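Local coordinates for protein transcriptional regulator, MerR-family (Cupriavidus metallidurans CH34, PDB 5GPE) that binds lead(II) and probably acts as a DNA-binding, metal-responsive transcription regulator of the MerR family, at residues B[16-21]-B[46-51]; B[22-27]-B[59-64]; B[65-70]-B[82-87]. One frame throughout, in Å; residues are numbered along the deposited sequence.

Overall arrangement
Contacts 1 and 3 join helix to helix, while contact 2 sets the turn after helix 15-23 against helix 61-71; none has a hydrogen bond across it. Contact 1 is core: four buried side chains, an aromatic ring among them, fasten helix 15-23 to helix 42-56. Contact 2, about 9 Å away between centres, is only partly buried, and the aliphatic part of a glutamate joins its leucines and an isoleucine. Contact 3 uses helix 61-71 again, against the long helix 79-111, and a single leucine meets one buried neighbour and one exposed glutamine. Glu24 of contact 2 forms a salt bridge with Arg65 of contact 3. Contacts 1 and 3 both have residues touching the second subunit.

Contact 1 (B[16-21]-B[46-51]); sequences QTVRFY and QRLLFI
Tyr21 and Val18 of helix 15-23 pack on Leu48 and Ile51 of helix 42-56 in a buried, apolar helix-helix contact within the MerR-type helix-turn-helix domain. The two short segments run almost perpendicular, at 87°, with axes 11.9 Å apart, and side chains span the gap. The Tyr21 ring does most of this. Ile51 presents CG2 over one face, 3.9 Å from the ring centroid and 22° off the normal, a CH-pi contact offset toward the rim; this methyl comes closest to Tyr21 CZ and CE2. Ile51 CG2 lies anti to its backbone N, which leaves the CG1 branch to carry CD1 along to Tyr21 CD2. The other ring face lies over the carbonyl Thr17 O, one helical turn earlier. At the ring edge, in its plane, Leu48 CD2 abuts Tyr21 CD2 at 3.5 Å. Leu48 thus divides its two methyls, since its CD1 turns to Val18 CG2 at 3.9 Å. Leu7 and Ala11 of helix 4-11 also touch Leu48, tying both halves of the helix-turn-helix to helix 42-56. The phenol OH is hydrogen-bonded to Arg55 NH1, farther along helix 42-56. With no polar bond between them, the segments meet through apolar packing, methyls on the Tyr21 face and edge and Val18 on Leu48, while the ring's hydroxyl finds its partner in Arg55.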
# COMPACT_ATOMS: atom_id res chain seq x y z
N GLN B 16 13.69 -5.69 -17.27
CA GLN B 16 13.97 -5.46 -15.83
C GLN B 16 12.94 -6.15 -14.91
O GLN B 16 13.28 -6.58 -13.80
CB GLN B 16 14.07 -3.97 -15.52
CG GLN B 16 12.78 -3.18 -15.71
CD GLN B 16 12.95 -1.71 -15.37
OE1 GLN B 16 12.52 -1.26 -14.30
NE2 GLN B 16 13.60 -0.97 -16.24
N THR B 17 11.70 -6.26 -15.37
CA THR B 17 10.66 -6.97 -14.63
C THR B 17 10.93 -8.48 -14.61
O THR B 17 10.80 -9.11 -13.57
CB THR B 17 9.26 -6.67 -15.19
OG1 THR B 17 9.03 -5.26 -15.14
CG2 THR B 17 8.17 -7.37 -14.36
N VAL B 18 11.32 -9.05 -15.75
CA VAL B 18 11.73 -10.45 -15.80
C VAL B 18 12.89 -10.69 -14.82
O VAL B 18 12.88 -11.67 -14.07
CB VAL B 18 12.16 -10.88 -17.22
CG1 VAL B 18 12.63 -12.33 -17.23
CG2 VAL B 18 11.01 -10.72 -18.21
N ARG B 19 13.91 -9.82 -14.85
CA ARG B 19 15.07 -9.96 -13.96
C ARG B 19 14.70 -9.81 -12.49
O ARG B 19 15.28 -10.46 -11.63
CB ARG B 19 16.17 -8.96 -14.32
CG ARG B 19 16.84 -9.25 -15.64
CD ARG B 19 18.28 -8.77 -15.70
NE ARG B 19 18.86 -9.22 -16.96
CZ ARG B 19 19.17 -8.47 -18.02
NH1 ARG B 19 18.99 -7.15 -18.02
NH2 ARG B 19 19.67 -9.08 -19.09
N PHE B 20 13.74 -8.95 -12.20
CA PHE B 20 13.21 -8.83 -10.83
C PHE B 20 12.59 -10.16 -10.35
O PHE B 20 12.90 -10.64 -9.26
CB PHE B 20 12.17 -7.71 -10.77
CG PHE B 20 11.47 -7.58 -9.46
CD1 PHE B 20 12.19 -7.36 -8.29
CD2 PHE B 20 10.08 -7.64 -9.39
CE1 PHE B 20 11.54 -7.23 -7.07
CE2 PHE B 20 9.43 -7.50 -8.18
CZ PHE B 20 10.16 -7.30 -7.01
N TYR B 21 11.75 -10.75 -11.19
CA TYR B 21 11.14 -12.05 -10.88
C TYR B 21 12.18 -13.16 -10.73
O TYR B 21 12.05 -14.02 -9.86
CB TYR B 21 10.12 -12.44 -11.94
CG TYR B 21 8.92 -11.53 -12.03
CD1 TYR B 21 8.49 -10.76 -10.94
CD2 TYR B 21 8.20 -11.43 -13.21
CE1 TYR B 21 7.39 -9.93 -11.05
CE2 TYR B 21 7.09 -10.60 -13.31
CZ TYR B 21 6.70 -9.85 -12.23
OH TYR B 21 5.60 -9.04 -12.30
N GLN B 46 4.93 -18.96 -20.12
CA GLN B 46 3.71 -19.35 -19.40
C GLN B 46 3.80 -19.01 -17.91
O GLN B 46 2.80 -18.65 -17.28
CB GLN B 46 3.39 -20.83 -19.59
CG GLN B 46 2.93 -21.19 -21.01
CD GLN B 46 1.82 -20.28 -21.52
OE1 GLN B 46 0.86 -19.99 -20.79
NE2 GLN B 46 1.98 -19.77 -22.74
N ARG B 47 5.00 -19.05 -17.35
CA ARG B 47 5.23 -18.69 -15.98
C ARG B 47 5.00 -17.19 -15.79
O ARG B 47 4.33 -16.78 -14.91
CB ARG B 47 6.64 -19.03 -15.59
CG ARG B 47 7.09 -18.45 -14.30
CD ARG B 47 6.33 -19.08 -13.20
NE ARG B 47 6.44 -20.51 -13.14
CZ ARG B 47 7.32 -21.18 -12.43
NH1 ARG B 47 8.24 -20.56 -11.76
NH2 ARG B 47 7.27 -22.48 -12.40
N LEU B 48 5.54 -16.38 -16.66
CA LEU B 48 5.35 -14.94 -16.61
C LEU B 48 3.90 -14.52 -16.73
O LEU B 48 3.44 -13.62 -16.02
CB LEU B 48 6.18 -14.23 -17.68
CG LEU B 48 7.69 -14.16 -17.43
CD1 LEU B 48 8.40 -13.63 -18.66
CD2 LEU B 48 7.95 -13.31 -16.20
N LEU B 49 3.17 -15.21 -17.60
CA LEU B 49 1.74 -14.96 -17.74
C LEU B 49 0.98 -15.32 -16.46
O LEU B 49 0.08 -14.59 -16.05
CB LEU B 49 1.17 -15.68 -18.96
CG LEU B 49 1.75 -15.25 -20.31
CD1 LEU B 49 1.12 -16.07 -21.44
CD2 LEU B 49 1.58 -13.76 -20.59
N PHE B 50 1.35 -16.43 -15.82
CA PHE B 50 0.77 -16.85 -14.54
C PHE B 50 1.01 -15.80 -13.48
O PHE B 50 0.10 -15.39 -12.79
CB PHE B 50 1.36 -18.21 -14.09
CG PHE B 50 0.82 -18.73 -12.79
CD1 PHE B 50 1.38 -18.33 -11.57
CD2 PHE B 50 -0.25 -19.62 -12.76
CE1 PHE B 50 0.87 -18.81 -10.37
CE2 PHE B 50 -0.75 -20.11 -11.57
CZ PHE B 50 -0.20 -19.70 -10.37
N ILE B 51 2.25 -15.33 -13.38
CA ILE B 51 2.63 -14.26 -12.45
C ILE B 51 1.82 -12.97 -12.71
O ILE B 51 1.32 -12.36 -11.76
CB ILE B 51 4.15 -13.95 -12.51
CG1 ILE B 51 4.95 -15.16 -12.00
CG2 ILE B 51 4.50 -12.72 -11.67
CD1 ILE B 51 6.41 -15.11 -12.36

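Contact 2 (B[22-27]-B[59-64]); sequences ESEGLL and MTLDEI
A Schellman motif ending helix 15-23 brings Glu24 and Leu26 against Leu61 and Ile64, at the start of helix 61-71, in the winged-helix DNA-binding part of the MerR fold. Gly25 leaves the helix with positive phi (74°), and the residues on either side of it in the chain both direct their CB atoms at helix 61-71. Leu26 CD1 is the apolar probe, lying 4.2 Å from Leu61 CG and 4.5 Å from Ile64 CG2; the Leu26 and Leu61 side chains cross at about a right angle. Glu24 contributes its aliphatic portion. Its chain bends at chi2 (-65°), laying CG 3.9 Å from Leu61 CD2 while OE1 stays close to the same methyl. That oxygen also forms a salt bridge with Arg65, which is shared with Asp62 and probably eases the proximity of the two acids. Phe20 packs on Leu61 as well, and Leu26 also touches Ile51 of helix 42-56. The helix start is fixed by a capping box: Glu63 N donates to Thr60 OG1 at 3.2 Å, and in return Thr60 N donates almost straight to Glu63 OE1 at 2.9 Å, meeting it on the anti side of the carboxylate, 21° out of its plane.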
# COMPACT_ATOMS: atom_id res chain seq x y z
N GLU B 22 13.23 -13.13 -11.54
CA GLU B 22 14.37 -14.05 -11.38
C GLU B 22 15.05 -13.88 -10.04
O GLU B 22 15.29 -14.87 -9.34
CB GLU B 22 15.41 -13.84 -12.48
CG GLU B 22 14.97 -14.37 -13.83
CD GLU B 22 16.06 -14.30 -14.88
OE1 GLU B 22 16.77 -13.27 -14.96
OE2 GLU B 22 16.19 -15.28 -15.64
N SER B 23 15.38 -12.64 -9.68
CA SER B 23 16.03 -12.36 -8.39
C SER B 23 15.17 -12.78 -7.19
O SER B 23 15.70 -13.13 -6.15
CB SER B 23 16.42 -10.88 -8.27
OG SER B 23 15.25 -10.07 -8.18
N GLU B 24 13.85 -12.78 -7.37
CA GLU B 24 12.90 -13.21 -6.33
C GLU B 24 12.55 -14.72 -6.35
O GLU B 24 11.72 -15.16 -5.56
CB GLU B 24 11.61 -12.37 -6.42
CG GLU B 24 11.81 -10.95 -5.97
CD GLU B 24 12.14 -10.85 -4.49
OE1 GLU B 24 11.43 -11.37 -3.58
OE2 GLU B 24 13.18 -10.25 -4.26
N GLY B 25 13.20 -15.50 -7.21
CA GLY B 25 13.01 -16.95 -7.23
C GLY B 25 11.69 -17.40 -7.83
O GLY B 25 11.27 -18.52 -7.58
N LEU B 26 11.07 -16.56 -8.66
CA LEU B 26 9.79 -16.89 -9.28
C LEU B 26 9.90 -17.56 -10.64
O LEU B 26 8.89 -18.02 -11.18
CB LEU B 26 8.92 -15.65 -9.41
CG LEU B 26 8.69 -14.86 -8.11
CD1 LEU B 26 7.73 -13.71 -8.39
CD2 LEU B 26 8.14 -15.72 -6.99
N LEU B 27 11.08 -17.64 -11.21
CA LEU B 27 11.24 -18.26 -12.52
C LEU B 27 12.17 -19.46 -12.50
O LEU B 27 13.16 -19.42 -11.88
CB LEU B 27 11.77 -17.27 -13.53
CG LEU B 27 10.90 -16.11 -13.97
CD1 LEU B 27 11.50 -15.39 -15.15
CD2 LEU B 27 9.54 -16.60 -14.33
N MET B 59 -2.20 -10.19 -5.65
CA MET B 59 -1.37 -11.10 -4.88
C MET B 59 0.05 -10.56 -4.69
O MET B 59 0.66 -10.07 -5.62
CB MET B 59 -1.23 -12.44 -5.54
CG MET B 59 -1.81 -13.68 -4.78
SD MET B 59 -3.52 -13.67 -5.10
CE MET B 59 -3.54 -14.60 -6.62
N THR B 60 0.58 -10.75 -3.50
CA THR B 60 1.95 -10.38 -3.21
C THR B 60 2.91 -11.43 -3.76
O THR B 60 2.51 -12.56 -4.09
CB THR B 60 2.21 -10.29 -1.69
OG1 THR B 60 2.22 -11.62 -1.14
CG2 THR B 60 1.14 -9.43 -0.99
N LEU B 61 4.18 -11.07 -3.81
CA LEU B 61 5.23 -12.02 -4.22
C LEU B 61 5.29 -13.28 -3.35
O LEU B 61 5.58 -14.36 -3.85
CB LEU B 61 6.60 -11.34 -4.22
CG LEU B 61 7.12 -10.71 -5.53
CD1 LEU B 61 6.05 -10.11 -6.42
CD2 LEU B 61 8.18 -9.67 -5.20
N ASP B 62 5.00 -13.14 -2.05
CA ASP B 62 4.96 -14.30 -1.12
C ASP B 62 3.82 -15.27 -1.44
O ASP B 62 4.00 -16.49 -1.44
CB ASP B 62 4.84 -13.83 0.33
CG ASP B 62 6.07 -13.07 0.80
OD1 ASP B 62 7.20 -13.58 0.58
OD2 ASP B 62 5.92 -11.98 1.38
N GLU B 63 2.63 -14.73 -1.72
CA GLU B 63 1.49 -15.55 -2.16
C GLU B 63 1.76 -16.25 -3.48
O GLU B 63 1.40 -17.41 -3.68
CB GLU B 63 0.22 -14.70 -2.27
CG GLU B 63 -0.32 -14.19 -0.94
CD GLU B 63 -1.44 -13.18 -1.13
OE1 GLU B 63 -1.17 -12.05 -1.61
OE2 GLU B 63 -2.61 -13.52 -0.83
N ILE B 64 2.40 -15.54 -4.40
CA ILE B 64 2.70 -16.08 -5.72
C ILE B 64 3.71 -17.22 -5.64
O ILE B 64 3.60 -18.21 -6.34
CB ILE B 64 3.15 -14.97 -6.70
CG1 ILE B 64 1.97 -14.05 -6.99
CG2 ILE B 64 3.68 -15.55 -8.01
CD1 ILE B 64 2.33 -12.73 -7.65

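Contact 3 (B[65-70]-B[82-87]); sequences RQLLNL and NALVDA
Leu84 of the long helix 79-111 reaches across to Gln66 and Leu67 of helix 61-71, and nearly all of the meeting is done by one of its methyls. The CB of Leu84 is aimed at the other helix, and CG lies anti to the backbone N (chi1 -178°), carrying the branch point outward. From there CD1 enters the angle between the two neighbouring side chains. It stands 3.6 Å from Gln66 OE1 and 4.1 Å from Gln66 CB, and it also lies 4.1 Å from both Leu67 CG and Leu67 CD2. The backbone oxygen of Glu63, one turn before Leu67 in helix 61-71, is a further neighbour of this methyl. Leu84 CD2, the second branch, stays farther off, 4.5 Å from Leu67 CD2 at its nearest. The leucine is thereby wedged into the side of helix 61-71, where the DNA-binding domain of a MerR-type regulator joins the helix that, in this family, forms the antiparallel dimerisation coiled coil. In keeping with this, Asp86 makes a salt bridge with Arg110 of the second subunit, and Val85 packs on Leu106 of that subunit. Gln66 approaches through an extended chain whose terminal torsion (chi3 2°) places OE1 on the same side as CB, so both atoms border the Leu84 methyl CD1 while NE2 is turned away, 5.8 Å from it. OE1 makes a van der Waals approach there rather than a polar bond. Leu67, the buried partner, starts out alongside and bends its end toward Leu84; it also packs on Phe50 and on Leu125 of the second subunit, and its side chain lies about 8 Å from a bound lead ion.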
# COMPACT_ATOMS: atom_id res chain seq x y z
N ARG B 65 4.68 -17.05 -4.76
CA ARG B 65 5.71 -18.02 -4.48
C ARG B 65 5.00 -19.31 -3.99
O ARG B 65 5.26 -20.37 -4.43
CB ARG B 65 6.74 -17.48 -3.46
CG ARG B 65 8.18 -17.86 -3.75
CD ARG B 65 9.34 -16.98 -3.18
NE ARG B 65 8.89 -15.78 -2.50
CZ ARG B 65 9.35 -14.56 -2.69
NH1 ARG B 65 10.31 -14.33 -3.51
NH2 ARG B 65 8.82 -13.56 -2.06
N GLN B 66 4.07 -19.15 -3.07
CA GLN B 66 3.26 -20.26 -2.52
C GLN B 66 2.45 -20.96 -3.61
O GLN B 66 2.49 -22.19 -3.72
CB GLN B 66 2.29 -19.83 -1.36
CG GLN B 66 3.05 -19.63 -0.06
CD GLN B 66 2.15 -19.34 1.15
OE1 GLN B 66 0.92 -19.31 1.05
NE2 GLN B 66 2.78 -19.17 2.30
N LEU B 67 1.78 -20.18 -4.46
CA LEU B 67 0.99 -20.76 -5.56
C LEU B 67 1.86 -21.50 -6.57
O LEU B 67 1.49 -22.60 -7.01
CB LEU B 67 0.18 -19.68 -6.29
CG LEU B 67 -0.95 -19.05 -5.48
CD1 LEU B 67 -1.50 -17.88 -6.25
CD2 LEU B 67 -2.05 -20.05 -5.20
N LEU B 68 3.01 -20.91 -6.93
CA LEU B 68 3.96 -21.56 -7.84
C LEU B 68 4.47 -22.90 -7.29
O LEU B 68 4.60 -23.87 -8.03
CB LEU B 68 5.13 -20.63 -8.17
CG LEU B 68 4.81 -19.44 -9.09
CD1 LEU B 68 5.98 -18.47 -9.14
CD2 LEU B 68 4.46 -19.90 -10.50
N ASN B 69 4.80 -22.93 -6.00
CA ASN B 69 5.27 -24.16 -5.35
C ASN B 69 4.22 -25.29 -5.40
O ASN B 69 4.55 -26.44 -5.69
CB ASN B 69 5.72 -23.89 -3.91
CG ASN B 69 7.10 -23.23 -3.82
OD1 ASN B 69 7.93 -23.31 -4.74
ND2 ASN B 69 7.36 -22.59 -2.69
N LEU B 70 2.95 -24.93 -5.18
CA LEU B 70 1.84 -25.87 -5.34
C LEU B 70 1.59 -26.27 -6.82
O LEU B 70 1.36 -27.46 -7.12
CB LEU B 70 0.57 -25.28 -4.76
CG LEU B 70 0.63 -25.19 -3.23
CD1 LEU B 70 -0.32 -24.12 -2.71
CD2 LEU B 70 0.35 -26.55 -2.60
N ASN B 82 -7.17 -22.79 -1.98
CA ASN B 82 -8.46 -22.25 -1.51
C ASN B 82 -8.29 -21.37 -0.26
O ASN B 82 -8.88 -20.28 -0.17
CB ASN B 82 -9.48 -23.37 -1.19
CG ASN B 82 -9.92 -24.14 -2.43
OD1 ASN B 82 -10.06 -23.58 -3.51
ND2 ASN B 82 -10.17 -25.44 -2.27
N ALA B 83 -7.51 -21.86 0.70
CA ALA B 83 -7.24 -21.12 1.96
C ALA B 83 -6.52 -19.79 1.72
O ALA B 83 -6.79 -18.80 2.40
CB ALA B 83 -6.44 -21.99 2.92
N LEU B 84 -5.60 -19.78 0.77
CA LEU B 84 -4.86 -18.57 0.40
C LEU B 84 -5.79 -17.50 -0.18
O LEU B 84 -5.76 -16.33 0.23
CB LEU B 84 -3.76 -18.91 -0.58
CG LEU B 84 -2.83 -17.80 -1.06
CD1 LEU B 84 -1.51 -18.41 -1.50
CD2 LEU B 84 -3.43 -16.98 -2.20
N VAL B 85 -6.66 -17.91 -1.10
CA VAL B 85 -7.64 -16.99 -1.67
C VAL B 85 -8.67 -16.53 -0.61
O VAL B 85 -9.04 -15.36 -0.59
CB VAL B 85 -8.35 -17.60 -2.89
CG1 VAL B 85 -9.46 -16.69 -3.40
CG2 VAL B 85 -7.33 -17.85 -3.99
N ASP B 86 -9.15 -17.45 0.22
CA ASP B 86 -10.08 -17.08 1.31
C ASP B 86 -9.47 -16.05 2.26
O ASP B 86 -10.16 -15.11 2.67
CB ASP B 86 -10.51 -18.31 2.11
CG ASP B 86 -11.48 -19.20 1.35
OD1 ASP B 86 -12.17 -18.71 0.43
OD2 ASP B 86 -11.58 -20.40 1.69
N ALA B 87 -8.20 -16.24 2.62
CA ALA B 87 -7.50 -15.29 3.53
C ALA B 87 -7.32 -13.92 2.86
O ALA B 87 -7.46 -12.89 3.51
CB ALA B 87 -6.16 -15.84 3.98